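Local coordinates for aldehyde dehydrogenase (Burkholderia vietnamiensis, PDB 5KF0), which probably oxidises aldehydes to carboxylic acids with a nicotinamide adenine dinucleotide cofactor as hydride acceptor, and binds NADPH in the crystal, at residues A[417-422]-A[439-444]; A[261-266]-A[298-303]; A[78-83]-A[199-204]; A[72-77]-A[119-124]; A[41-46]-A[213-218]. One frame throughout, in Å; residues are numbered along the deposited sequence. Where two conformers were deposited one is given.

Interaction 1 (A[417-422]-A[439-444])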
# COMPACT_ATOMS: atom_id res chain seq x y z
N ALA A 417 22.36 14.66 1.03
CA ALA A 417 23.78 14.40 1.28
C ALA A 417 24.16 13.12 0.56
O ALA A 417 23.30 12.27 0.31
CB ALA A 417 24.08 14.25 2.79
N GLY A 418 25.44 12.98 0.22
CA GLY A 418 25.94 11.78 -0.42
C GLY A 418 27.06 11.15 0.39
O GLY A 418 27.84 11.84 1.06
N VAL A 419 27.14 9.82 0.34
CA VAL A 419 28.18 9.07 1.05
C VAL A 419 28.72 8.00 0.11
O VAL A 419 28.01 7.05 -0.24
CB VAL A 419 27.67 8.40 2.34
CG1 VAL A 419 28.87 7.78 3.08
CG2 VAL A 419 26.93 9.40 3.23
N PHE A 420 29.99 8.13 -0.27
CA PHE A 420 30.69 7.09 -1.02
C PHE A 420 31.26 6.11 0.01
O PHE A 420 32.27 6.40 0.66
CB PHE A 420 31.78 7.68 -1.90
CG PHE A 420 31.25 8.54 -3.02
CD1 PHE A 420 30.92 7.98 -4.26
CD2 PHE A 420 31.12 9.91 -2.85
CE1 PHE A 420 30.44 8.78 -5.30
CE2 PHE A 420 30.64 10.72 -3.89
CZ PHE A 420 30.30 10.15 -5.11
N THR A 421 30.62 4.96 0.15
CA THR A 421 31.04 3.92 1.10
C THR A 421 30.54 2.58 0.57
O THR A 421 29.53 2.52 -0.13
CB THR A 421 30.48 4.16 2.52
OG1 THR A 421 31.04 3.20 3.42
CG2 THR A 421 28.94 4.03 2.55
N ASP A 422 31.26 1.52 0.91
CA ASP A 422 30.76 0.16 0.72
C ASP A 422 30.37 -0.48 2.04
O ASP A 422 29.99 -1.66 2.06
CB ASP A 422 31.79 -0.71 -0.00
CG ASP A 422 31.19 -2.04 -0.51
OD1 ASP A 422 30.15 -2.00 -1.18
OD2 ASP A 422 31.76 -3.11 -0.23
N VAL A 439 19.39 10.72 1.45
CA VAL A 439 20.78 10.30 1.60
C VAL A 439 21.11 9.44 0.39
O VAL A 439 20.43 8.45 0.13
CB VAL A 439 20.99 9.50 2.90
CG1 VAL A 439 22.41 8.94 2.96
CG2 VAL A 439 20.70 10.36 4.13
N VAL A 440 22.15 9.82 -0.36
CA VAL A 440 22.55 9.08 -1.56
C VAL A 440 23.81 8.28 -1.23
O VAL A 440 24.80 8.85 -0.75
CB VAL A 440 22.79 10.02 -2.75
CG1 VAL A 440 23.16 9.22 -4.00
CG2 VAL A 440 21.55 10.88 -3.01
N ILE A 441 23.76 6.97 -1.47
CA ILE A 441 24.88 6.07 -1.17
C ILE A 441 25.57 5.71 -2.48
O ILE A 441 24.92 5.18 -3.40
CB ILE A 441 24.43 4.80 -0.43
CG1 ILE A 441 23.73 5.16 0.90
CG2 ILE A 441 25.63 3.87 -0.18
CD1 ILE A 441 24.63 5.90 1.89
N ASN A 442 26.87 5.96 -2.55
CA ASN A 442 27.73 5.65 -3.70
C ASN A 442 27.46 6.58 -4.89
O ASN A 442 27.76 6.22 -6.04
CB ASN A 442 27.61 4.17 -4.11
CG ASN A 442 28.84 3.67 -4.83
OD1 ASN A 442 29.95 4.15 -4.59
ND2 ASN A 442 28.65 2.69 -5.72
N ASP A 443 26.90 7.76 -4.64
CA ASP A 443 26.88 8.85 -5.61
C ASP A 443 26.76 10.16 -4.84
O ASP A 443 26.57 10.16 -3.62
CB ASP A 443 25.74 8.69 -6.63
CG ASP A 443 25.95 9.50 -7.90
OD1 ASP A 443 25.03 9.53 -8.75
OD2 ASP A 443 27.01 10.15 -8.06
N VAL A 444 26.87 11.27 -5.56
CA VAL A 444 26.81 12.60 -4.95
C VAL A 444 25.38 12.94 -4.53
O VAL A 444 24.42 12.33 -5.03
CB VAL A 444 27.36 13.68 -5.90
CG1 VAL A 444 28.89 13.63 -5.93
CG2 VAL A 444 26.77 13.51 -7.30

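Interaction 2 (A[261-266]-A[298-303])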
# COMPACT_ATOMS: atom_id res chain seq x y z
N ASN A 261 23.46 23.67 1.28
CA ASN A 261 24.90 23.60 1.02
C ASN A 261 25.33 22.13 1.07
O ASN A 261 26.05 21.71 1.99
CB ASN A 261 25.70 24.48 2.05
CG ASN A 261 25.46 24.06 3.49
OD1 ASN A 261 24.49 23.36 3.82
ND2 ASN A 261 26.37 24.48 4.37
N ALA A 262 24.92 21.37 0.06
CA ALA A 262 24.98 19.91 0.14
C ALA A 262 26.40 19.39 0.26
O ALA A 262 27.34 19.92 -0.35
CB ALA A 262 24.30 19.29 -1.09
N ALA A 263 26.56 18.32 1.06
CA ALA A 263 27.84 17.70 1.33
C ALA A 263 27.92 16.29 0.73
O ALA A 263 26.92 15.56 0.66
CB ALA A 263 28.10 17.60 2.84
N ALA A 264 29.14 15.90 0.36
CA ALA A 264 29.46 14.52 -0.00
C ALA A 264 30.57 14.01 0.90
O ALA A 264 31.57 14.71 1.10
CB ALA A 264 29.90 14.42 -1.46
N ILE A 265 30.39 12.81 1.45
CA ILE A 265 31.40 12.15 2.28
C ILE A 265 32.08 11.07 1.45
O ILE A 265 31.41 10.28 0.78
CB ILE A 265 30.77 11.52 3.53
CG1 ILE A 265 30.23 12.60 4.46
CG2 ILE A 265 31.79 10.62 4.26
CD1 ILE A 265 29.36 12.05 5.59
N VAL A 266 33.42 11.03 1.50
CA VAL A 266 34.21 9.97 0.87
C VAL A 266 34.82 9.13 1.99
O VAL A 266 35.71 9.60 2.72
CB VAL A 266 35.30 10.53 -0.05
CG1 VAL A 266 36.08 9.38 -0.70
CG2 VAL A 266 34.68 11.46 -1.11
N ARG A 298 30.29 21.00 -0.28
CA ARG A 298 31.24 20.60 0.75
C ARG A 298 31.62 19.15 0.51
O ARG A 298 30.75 18.31 0.26
CB ARG A 298 30.63 20.76 2.15
CG ARG A 298 30.19 22.18 2.47
CD ARG A 298 29.58 22.28 3.88
NE ARG A 298 28.25 21.67 3.94
CZ ARG A 298 27.77 21.02 4.99
NH1 ARG A 298 28.51 20.85 6.09
NH2 ARG A 298 26.54 20.51 4.92
N ILE A 299 32.92 18.86 0.57
CA ILE A 299 33.43 17.53 0.29
C ILE A 299 34.27 17.10 1.49
O ILE A 299 35.31 17.69 1.77
CB ILE A 299 34.27 17.50 -0.99
CG1 ILE A 299 33.43 17.97 -2.20
CG2 ILE A 299 34.84 16.11 -1.22
CD1 ILE A 299 34.28 18.22 -3.44
N LEU A 300 33.82 16.06 2.20
CA LEU A 300 34.49 15.56 3.40
C LEU A 300 35.15 14.23 3.07
O LEU A 300 34.45 13.28 2.69
CB LEU A 300 33.49 15.41 4.55
CG LEU A 300 32.81 16.69 5.02
CD1 LEU A 300 31.48 16.95 4.26
CD2 LEU A 300 32.56 16.66 6.51
N VAL A 301 36.47 14.17 3.19
CA VAL A 301 37.25 13.03 2.70
C VAL A 301 38.04 12.40 3.84
O VAL A 301 38.72 13.11 4.60
CB VAL A 301 38.18 13.46 1.56
CG1 VAL A 301 38.96 12.29 1.05
CG2 VAL A 301 37.36 14.12 0.44
N HIS A 302 37.99 11.07 3.94
CA HIS A 302 38.74 10.39 4.99
C HIS A 302 40.23 10.69 4.85
O HIS A 302 40.79 10.68 3.75
CB HIS A 302 38.51 8.88 4.95
CG HIS A 302 39.04 8.18 6.17
ND1 HIS A 302 40.29 7.62 6.23
CD2 HIS A 302 38.48 7.99 7.39
CE1 HIS A 302 40.48 7.10 7.43
NE2 HIS A 302 39.39 7.31 8.15
N ALA A 303 40.88 10.92 5.99
CA ALA A 303 42.27 11.38 5.97
C ALA A 303 43.19 10.40 5.26
O ALA A 303 44.20 10.82 4.67
CB ALA A 303 42.74 11.63 7.40
O HOH W 1 23.47 20.70 3.57

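Interaction 3 (A[78-83]-A[199-204])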
# COMPACT_ATOMS: atom_id res chain seq x y z
N ASP A 78 0.00 12.68 -22.07
CA ASP A 78 0.65 12.00 -23.19
C ASP A 78 0.85 12.92 -24.37
O ASP A 78 1.85 12.81 -25.09
CB ASP A 78 -0.17 10.79 -23.63
CG ASP A 78 -0.20 9.69 -22.59
OD1 ASP A 78 0.73 9.64 -21.75
OD2 ASP A 78 -1.15 8.88 -22.62
N HIS A 79 -0.12 13.82 -24.63
CA HIS A 79 0.06 14.81 -25.69
C HIS A 79 1.28 15.68 -25.43
O HIS A 79 2.06 15.97 -26.35
CB HIS A 79 -1.16 15.72 -25.81
CG HIS A 79 -1.02 16.76 -26.88
ND1 HIS A 79 -1.17 16.47 -28.22
CD2 HIS A 79 -0.73 18.08 -26.80
CE1 HIS A 79 -0.98 17.57 -28.93
NE2 HIS A 79 -0.72 18.56 -28.09
N CYS A 80 1.46 16.11 -24.17
CA CYS A 80 2.63 16.88 -23.79
C CYS A 80 3.92 16.10 -24.05
O CYS A 80 4.86 16.62 -24.65
CB CYS A 80 2.55 17.27 -22.32
SG CYS A 80 1.25 18.49 -21.97
N VAL A 81 3.97 14.84 -23.59
CA VAL A 81 5.16 14.00 -23.81
C VAL A 81 5.50 13.94 -25.29
O VAL A 81 6.66 14.13 -25.69
CB VAL A 81 4.94 12.59 -23.24
CG1 VAL A 81 6.06 11.65 -23.70
CG2 VAL A 81 4.88 12.65 -21.72
N ALA A 82 4.49 13.66 -26.13
CA ALA A 82 4.75 13.53 -27.56
C ALA A 82 5.26 14.83 -28.15
O ALA A 82 6.18 14.83 -28.99
CB ALA A 82 3.47 13.09 -28.28
N ARG A 83 4.68 15.96 -27.75
CA ARG A 83 5.07 17.24 -28.34
C ARG A 83 6.43 17.70 -27.82
O ARG A 83 7.19 18.33 -28.56
CB ARG A 83 3.99 18.30 -28.07
CG ARG A 83 2.66 18.00 -28.77
CD ARG A 83 2.67 18.34 -30.27
NE ARG A 83 2.62 19.78 -30.46
CZ ARG A 83 3.50 20.49 -31.17
NH1 ARG A 83 4.50 19.90 -31.81
NH2 ARG A 83 3.36 21.81 -31.25
N GLU A 199 2.05 26.61 -24.42
CA GLU A 199 1.58 26.51 -25.80
C GLU A 199 1.15 25.08 -26.14
O GLU A 199 0.14 24.86 -26.81
CB GLU A 199 2.68 26.97 -26.75
CG GLU A 199 2.31 26.94 -28.22
CD GLU A 199 3.54 27.01 -29.12
OE1 GLU A 199 3.49 26.46 -30.23
OE2 GLU A 199 4.56 27.58 -28.69
N VAL A 200 1.93 24.10 -25.66
CA VAL A 200 1.59 22.70 -25.88
C VAL A 200 0.29 22.34 -25.16
O VAL A 200 -0.60 21.69 -25.74
CB VAL A 200 2.76 21.80 -25.43
CG1 VAL A 200 2.34 20.33 -25.37
CG2 VAL A 200 3.93 21.98 -26.39
N LEU A 201 0.14 22.76 -23.90
CA LEU A 201 -1.10 22.52 -23.17
C LEU A 201 -2.29 23.19 -23.84
O LEU A 201 -3.42 22.67 -23.78
CB LEU A 201 -0.98 23.01 -21.73
CG LEU A 201 -0.21 22.11 -20.78
CD1 LEU A 201 0.04 22.84 -19.47
CD2 LEU A 201 -1.01 20.83 -20.55
N ALA A 202 -2.08 24.34 -24.48
CA ALA A 202 -3.16 25.05 -25.15
C ALA A 202 -3.72 24.28 -26.34
O ALA A 202 -4.84 24.58 -26.78
CB ALA A 202 -2.68 26.43 -25.59
N GLU A 203 -2.97 23.31 -26.85
CA GLU A 203 -3.44 22.45 -27.93
C GLU A 203 -4.42 21.39 -27.46
O GLU A 203 -5.06 20.75 -28.31
CB GLU A 203 -2.25 21.75 -28.60
CG GLU A 203 -1.20 22.72 -29.16
CD GLU A 203 0.07 22.02 -29.63
OE1 GLU A 203 0.23 20.80 -29.38
OE2 GLU A 203 0.92 22.69 -30.25
N THR A 204 -4.56 21.18 -26.15
CA THR A 204 -5.40 20.10 -25.64
C THR A 204 -6.82 20.59 -25.37
O THR A 204 -7.12 21.78 -25.37
CB THR A 204 -4.82 19.51 -24.36
OG1 THR A 204 -4.99 20.44 -23.28
CG2 THR A 204 -3.36 19.16 -24.53

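Interaction 4 (A[72-77]-A[119-124])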
# COMPACT_ATOMS: atom_id res chain seq x y z
N ARG A 72 -8.68 10.72 -19.54
CA ARG A 72 -8.58 11.99 -20.26
C ARG A 72 -7.41 12.82 -19.73
O ARG A 72 -6.69 13.45 -20.52
CB ARG A 72 -9.89 12.78 -20.14
CG ARG A 72 -11.04 12.28 -21.02
CD ARG A 72 -10.99 12.87 -22.43
NE ARG A 72 -10.96 14.33 -22.44
CZ ARG A 72 -12.04 15.11 -22.48
NH1 ARG A 72 -13.25 14.57 -22.53
NH2 ARG A 72 -11.91 16.43 -22.48
N ARG A 73 -7.22 12.85 -18.40
CA ARG A 73 -6.06 13.53 -17.84
C ARG A 73 -4.78 12.90 -18.34
O ARG A 73 -3.83 13.59 -18.71
CB ARG A 73 -6.10 13.49 -16.31
CG ARG A 73 -7.30 14.23 -15.69
CD ARG A 73 -7.39 13.93 -14.20
NE ARG A 73 -8.64 14.40 -13.61
CZ ARG A 73 -8.90 14.36 -12.30
NH1 ARG A 73 -7.98 13.87 -11.47
NH2 ARG A 73 -10.05 14.80 -11.82
N GLN A 74 -4.74 11.56 -18.37
CA GLN A 74 -3.58 10.87 -18.94
C GLN A 74 -3.35 11.28 -20.39
O GLN A 74 -2.20 11.48 -20.81
CB GLN A 74 -3.79 9.36 -18.84
CG GLN A 74 -2.58 8.57 -19.34
CD GLN A 74 -2.81 7.07 -19.27
OE1 GLN A 74 -3.73 6.55 -19.90
NE2 GLN A 74 -1.98 6.38 -18.51
N ALA A 75 -4.42 11.39 -21.19
CA ALA A 75 -4.25 11.74 -22.60
C ALA A 75 -3.65 13.12 -22.76
O ALA A 75 -2.85 13.35 -23.68
CB ALA A 75 -5.60 11.65 -23.32
N VAL A 76 -4.03 14.07 -21.90
CA VAL A 76 -3.43 15.40 -21.92
C VAL A 76 -1.94 15.30 -21.66
O VAL A 76 -1.12 15.89 -22.37
CB VAL A 76 -4.13 16.32 -20.90
CG1 VAL A 76 -3.32 17.59 -20.70
CG2 VAL A 76 -5.55 16.66 -21.37
N LEU A 77 -1.56 14.53 -20.64
CA LEU A 77 -0.14 14.37 -20.31
C LEU A 77 0.62 13.69 -21.44
O LEU A 77 1.75 14.08 -21.76
CB LEU A 77 0.00 13.59 -19.00
CG LEU A 77 -0.50 14.40 -17.79
CD1 LEU A 77 -0.85 13.49 -16.60
CD2 LEU A 77 0.54 15.44 -17.39
N VAL A 119 6.03 10.00 -15.95
CA VAL A 119 5.64 9.46 -14.64
C VAL A 119 4.24 9.93 -14.28
O VAL A 119 3.41 9.15 -13.77
CB VAL A 119 6.65 9.85 -13.54
CG1 VAL A 119 6.17 9.36 -12.17
CG2 VAL A 119 8.03 9.32 -13.83
N ALA A 120 3.94 11.21 -14.52
CA ALA A 120 2.61 11.72 -14.23
C ALA A 120 1.54 11.02 -15.06
O ALA A 120 0.45 10.74 -14.56
CB ALA A 120 2.56 13.23 -14.46
N SER A 121 1.83 10.75 -16.34
CA SER A 121 0.87 10.02 -17.17
C SER A 121 0.54 8.66 -16.57
O SER A 121 -0.63 8.25 -16.54
CB SER A 121 1.43 9.85 -18.59
OG SER A 121 0.68 8.88 -19.31
N GLU A 122 1.55 7.95 -16.06
CA GLU A 122 1.33 6.67 -15.40
C GLU A 122 0.52 6.82 -14.12
O GLU A 122 -0.42 6.05 -13.86
CB GLU A 122 2.67 5.99 -15.10
CG GLU A 122 3.50 5.69 -16.34
CD GLU A 122 4.94 5.32 -15.98
OE1 GLU A 122 5.25 5.26 -14.77
OE2 GLU A 122 5.75 5.09 -16.90
N GLU A 123 0.88 7.81 -13.28
CA GLU A 123 0.21 7.95 -11.99
C GLU A 123 -1.22 8.46 -12.14
O GLU A 123 -2.05 8.21 -11.26
CB GLU A 123 1.01 8.87 -11.06
CG GLU A 123 2.39 8.32 -10.67
CD GLU A 123 2.31 7.11 -9.74
OE1 GLU A 123 1.23 6.85 -9.17
OE2 GLU A 123 3.34 6.42 -9.59
N ALA A 124 -1.53 9.12 -13.26
CA ALA A 124 -2.86 9.70 -13.42
C ALA A 124 -3.96 8.65 -13.39
O ALA A 124 -5.11 8.97 -13.04
CB ALA A 124 -2.94 10.48 -14.74
O HOH W 2 -6.39 11.23 -12.50

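Interaction 5 (A[41-46]-A[213-218]). With NDP (NADPH dihydro-nicotinamide-adenine-dinucleotide phosphate), chain E.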
# COMPACT_ATOMS: atom_id res chain seq x y z
N THR A 41 14.60 37.61 -26.58
CA THR A 41 13.18 37.64 -26.91
C THR A 41 12.50 38.55 -25.91
O THR A 41 13.07 38.92 -24.89
CB THR A 41 12.57 36.23 -26.91
OG1 THR A 41 11.22 36.28 -27.38
CG2 THR A 41 12.58 35.63 -25.49
N ARG A 42 11.25 38.90 -26.22
CA ARG A 42 10.44 39.72 -25.33
C ARG A 42 9.12 39.00 -25.10
O ARG A 42 8.53 38.47 -26.05
CB ARG A 42 10.20 41.12 -25.92
CG ARG A 42 11.49 41.91 -26.06
CD ARG A 42 11.27 43.33 -26.57
NE ARG A 42 12.51 44.10 -26.51
CZ ARG A 42 13.47 44.03 -27.43
NH1 ARG A 42 13.32 43.23 -28.48
NH2 ARG A 42 14.57 44.76 -27.31
N VAL A 43 8.68 38.94 -23.85
CA VAL A 43 7.47 38.19 -23.55
C VAL A 43 6.48 39.10 -22.83
O VAL A 43 6.85 40.13 -22.24
CB VAL A 43 7.75 36.91 -22.72
CG1 VAL A 43 9.01 36.20 -23.22
CG2 VAL A 43 7.85 37.23 -21.25
N ALA A 44 5.21 38.73 -22.90
CA ALA A 44 4.16 39.50 -22.26
C ALA A 44 4.26 39.38 -20.74
O ALA A 44 4.35 38.27 -20.19
CB ALA A 44 2.78 39.03 -22.74
N LEU A 45 4.21 40.52 -20.06
CA LEU A 45 4.28 40.60 -18.61
C LEU A 45 2.87 40.75 -18.05
O LEU A 45 2.15 41.68 -18.43
CB LEU A 45 5.15 41.79 -18.19
CG LEU A 45 5.42 41.96 -16.70
CD1 LEU A 45 6.33 40.83 -16.19
CD2 LEU A 45 6.02 43.33 -16.44
N ALA A 46 2.47 39.84 -17.17
CA ALA A 46 1.13 39.88 -16.59
C ALA A 46 1.08 40.87 -15.43
O ALA A 46 1.92 40.82 -14.53
CB ALA A 46 0.73 38.49 -16.10
N VAL A 213 -0.30 30.54 -17.46
CA VAL A 213 1.14 30.68 -17.24
C VAL A 213 1.45 32.16 -17.43
O VAL A 213 1.34 32.69 -18.55
CB VAL A 213 1.97 29.79 -18.18
CG1 VAL A 213 3.47 30.03 -17.95
CG2 VAL A 213 1.62 28.31 -17.96
N LEU A 214 1.81 32.84 -16.35
CA LEU A 214 1.87 34.30 -16.31
C LEU A 214 3.23 34.77 -15.83
O LEU A 214 3.52 34.69 -14.62
CB LEU A 214 0.78 34.85 -15.39
CG LEU A 214 -0.67 34.52 -15.73
CD1 LEU A 214 -1.60 35.16 -14.70
CD2 LEU A 214 -1.03 34.99 -17.13
N PRO A 215 4.08 35.28 -16.71
CA PRO A 215 5.31 35.92 -16.25
C PRO A 215 4.97 37.16 -15.44
O PRO A 215 4.09 37.94 -15.80
CB PRO A 215 6.03 36.28 -17.56
CG PRO A 215 5.38 35.42 -18.63
CD PRO A 215 3.95 35.28 -18.18
N ALA A 216 5.67 37.33 -14.32
CA ALA A 216 5.48 38.49 -13.45
C ALA A 216 6.67 38.58 -12.52
O ALA A 216 7.15 37.55 -12.03
CB ALA A 216 4.18 38.37 -12.63
N HIS A 217 7.16 39.79 -12.31
CA HIS A 217 8.25 39.99 -11.36
C HIS A 217 7.76 39.79 -9.93
O HIS A 217 6.58 40.01 -9.62
CB HIS A 217 8.84 41.40 -11.51
CG HIS A 217 9.45 41.66 -12.84
ND1 HIS A 217 10.66 41.11 -13.23
CD2 HIS A 217 9.04 42.44 -13.88
CE1 HIS A 217 10.96 41.53 -14.45
NE2 HIS A 217 10.00 42.34 -14.86
N ARG A 218 8.69 39.41 -9.04
CA ARG A 218 8.34 39.20 -7.64
C ARG A 218 7.58 40.38 -7.04
O ARG A 218 6.65 40.18 -6.25
CB ARG A 218 9.61 38.92 -6.83
CG ARG A 218 10.73 39.95 -6.99
CD ARG A 218 12.02 39.39 -6.40
NE ARG A 218 12.52 38.28 -7.20
CZ ARG A 218 13.45 37.41 -6.80
NH1 ARG A 218 13.98 37.51 -5.59
NH2 ARG A 218 13.83 36.44 -7.61
PA NDP E . 14.36 33.00 -6.10
O1A NDP E . 13.90 32.72 -4.71
O2A NDP E . 15.17 34.30 -6.20
O5B NDP E . 13.15 33.07 -7.13
C5B NDP E . 12.36 31.87 -7.31
C4B NDP E . 11.00 32.26 -7.82
O4B NDP E . 10.28 32.97 -6.78
C3B NDP E . 11.01 33.19 -9.04
O3B NDP E . 9.89 32.91 -9.88
C2B NDP E . 10.82 34.56 -8.38
O2B NDP E . 10.26 35.57 -9.24
C1B NDP E . 9.80 34.19 -7.32
N9A NDP E . 9.67 35.16 -6.24
C8A NDP E . 10.66 35.76 -5.50
N7A NDP E . 10.21 36.55 -4.55
C5A NDP E . 8.83 36.47 -4.69
C6A NDP E . 7.77 37.06 -3.97
N6A NDP E . 7.94 37.92 -2.96
N1A NDP E . 6.51 36.75 -4.35
C2A NDP E . 6.33 35.91 -5.38
N3A NDP E . 7.25 35.30 -6.13
C4A NDP E . 8.49 35.62 -5.73
O3 NDP E . 15.24 31.78 -6.61
PN NDP E . 16.08 31.54 -7.94
O1N NDP E . 15.21 31.69 -9.13
O2N NDP E . 17.28 32.44 -7.87
O5D NDP E . 16.54 30.02 -7.85
C5D NDP E . 17.62 29.53 -7.03
C4D NDP E . 17.06 29.02 -5.73
O4D NDP E . 16.10 27.96 -5.99
C3D NDP E . 18.14 28.41 -4.83
O3D NDP E . 17.98 28.77 -3.46
C2D NDP E . 17.95 26.91 -5.06
O2D NDP E . 18.44 26.04 -4.05
C1D NDP E . 16.43 26.83 -5.21
N1N NDP E . 16.10 25.59 -5.90
C2N NDP E . 15.36 24.60 -5.29
C3N NDP E . 15.18 23.39 -5.83
C7N NDP E . 14.31 22.35 -5.21
O7N NDP E . 13.69 21.58 -5.96
N7N NDP E . 14.28 22.25 -3.88
C4N NDP E . 15.88 23.03 -7.09
C5N NDP E . 16.36 24.24 -7.81
C6N NDP E . 16.50 25.40 -7.19
P2B NDP E . 11.21 36.49 -10.21
O1X NDP E . 12.58 35.95 -10.15
O2X NDP E . 10.50 36.43 -11.53
O3X NDP E . 11.12 37.90 -9.67

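Interaction 1 (A[417-422]-A[439-444])
F420 lays its ring against the turn 442-444, while the backbones of 417-420 and 439-441 run alongside each other as parallel strands. The ring is the tightly packed end: CZ lies 3.6 Å from D443 C, D443 O sits over one face toward the rim, and V444 CG1 meets the edge in the ring plane, 3.8 Å from F420 CZ. The amide of N442 stands nearly perpendicular to the ring, 79° between planes, and its OD1 takes a hydrogen bond from Q273. G418 passes beneath the turn, its CA 3.6 Å from D443 O, a buried oxygen without a partner in the model. Strand 416-420, helix 424-433 and strand 438-441 form a beta-alpha-beta unit, whose strands are joined by V440 N to A417 O, V419 N to V440 O and N442 N to V419 O, each 2.8 Å. On the face carrying V419 and I441, contact is sparser: V419 CB approaches I441 CD1 at 4.0 Å, and helix 424-433 packs over both residues. Looser still is the end at T421 and D422, where T421 CG2 stays 4.3 Å from I441 CG2 and D422 turns away to bond S423 and T425 of the third subunit.

Interaction 2 (A[261-266]-A[298-303])
A beta-alpha-beta unit, strand 263-266, helix 274-286 and strand 298-302, brings A263 to V266 alongside R298 to V301 as neighbouring parallel strands. Five backbone bonds join them, from R298 N to A262 O (3.1 Å) to H302 N on V266 O. At the N-terminal end R298 adds a side-chain grip. Its chain bends at chi3 (-73°), and NE and NH2 both converge on the carbonyl oxygen of N261 in the guanidinium plane, NE at 2.9 Å and in the carbonyl plane, NH2 at 3.2 Å and tilted from that plane. A263 CB covers one guanidinium face and N261 ND2 the other, with the amide turned only 16° from the guanidinium. R298 also meets the carbonyls of R407 and V408 and the Y384 hydroxyl, oxygens that probably stabilise its buried charge, while N261 bonds S411 and Y384. Further along, A263 CB meets L300 CD1 at 3.7 Å, and on the other face V266 CG2 lies beside V301 CG2 at 4.1 Å. Helix 401-409 covers A263, I265 and L300, helix 306-319 covers V266, I299 and V301, and strands 416-420 and 392-398 flank the pair within the sheet.

Interaction 3 (A[78-83]-A[199-204])
The carboxylate of E203 is held by two side chains of the facing helix, R83 and H79, which meet it at very different tilts. R83 approaches side-on, NE to OE1 and NH2 to OE2 of E203, both 2.8 Å, with guanidinium and carboxylate only 11° from coplanar; both oxygens offer their syn lone pairs, giving a bidentate salt bridge. The H79 ring, by contrast, stands 71° from the carboxylate plane. Its NE2 donates to the anti lone pair of E203 OE1 at 2.8 Å, close to the ring plane, so OE1 takes two bonds and OE2 one. R83 bends at chi2 and chi3, and its CG passes over one face of the H79 ring, toward the rim. These groups bridge helix 70-86 and the last residues of 199-204, which follow on from helix 192-202, at a partly exposed edge of the cofactor-binding half of the fold. Beneath them the contact turns apolar. V200 CG1 rests 3.8 Å from both C80 CA and R83 CB, L201 CD2 touches C80 SG at 3.5 Å, and T204 CG2 approaches H79 CD2 obliquely at 3.6 Å. T204 OG1 donates to L201 O, a carbonyl shared with T204 N. The positive charge of R83 has a second partner in E86, and R87, which pairs with E199, lies close to R83 NH2.

Interaction 4 (A[72-77]-A[119-124])
Antiparallel helix packing joins L77 and Q74 of helix 70-86 to A120, S121 and A124 of segment 119-124, on helix 103-123, with short-segment axes 8.5 Å apart at 169°. A120, S121 and A124 present small side chains, consistent with the CA atoms of Q74 and S121 coming to 4.9 Å. L77 reaches across with CD1, 4.0 Å from A120 CB and 4.1 Å from A124 CB, while its CB rests against S121 CB. Helix 164-178 closes this apolar patch, with A173 and L176 on L77 and A177 on A124. Q74 lies on the flank. Its CG is anti to the backbone N (chi1 -176°) and the chain stays extended, passing S121 OG at 3.3 Å from CG before NE2 donates to S121 O at 3.0 Å. That donor stands above the carbonyl plane, 52° out of it. S121 OG is engaged with D78, one turn further along the helix that carries Q74, so S121 is held through both its carbonyl and its hydroxyl. Q74 NE2 also donates to E122 of the fourth subunit, and E122 and E123 form salt bridges with R126 there. The chemistry thus changes from alkyl contact inside the subunit to amide and charge pairing at its border, where one amide nitrogen ties together two helices and a neighbouring chain.

Interaction 5 (A[41-46]-A[213-218])
P215 and A46 meet through one backbone bond, A46 N to P215 O at 2.8 Å, nearly straight onto the oxygen. A46 CB packs 3.7 Å from L214 CB. The proline ring presses its CG to within 3.4 Å of A44 O, a buried carbonyl with no partner in the model, and V43 CG2 reaches the same CG at 4.0 Å. L45 CG is anti to the backbone N (chi1 -175°); CD1 meets A216 CA and H217 CD2, the leucine crossing the histidine at about a right angle. The contact joins the loop after strand 211-213, part of the dinucleotide-binding domain, to the chain leaving strand 39-43. R218, further along the loop, meets the cofactor: its N and NE donate to O3X and its NH2 to O1X of the 2'-phosphate of NADPH, and NH2 also to O2A of the diphosphate, while adenine C8A lies over the guanidinium centre at 3.5 Å. Outside this shell, K185 bonds A216 O, Y16 packs on L214 and P215, and L29 backs P215 and H217.

In the fold
Interactions 1 and 2 belong to one sheet: strands 416-420 and 263-266 are neighbours, with G418 O to I265 N and F420 N to I265 O probable hydrogen bonds, so backbone pairing dominates both. Interactions 3 and 4 share helix 70-86 and use side chains instead; D78 and S121 link them. Interaction 4 is buried, alkyl within and polar toward another subunit, whereas interaction 3 is partly exposed and rests on a salt bridge. Interaction 5, a buried loop contact, is the one of the five that includes a cofactor-gripping residue; its nearest atoms lie about 6 Å from interaction 3. The sheet contacts 1 and 2 lie on the opposite side of the chain's centre from interaction 3.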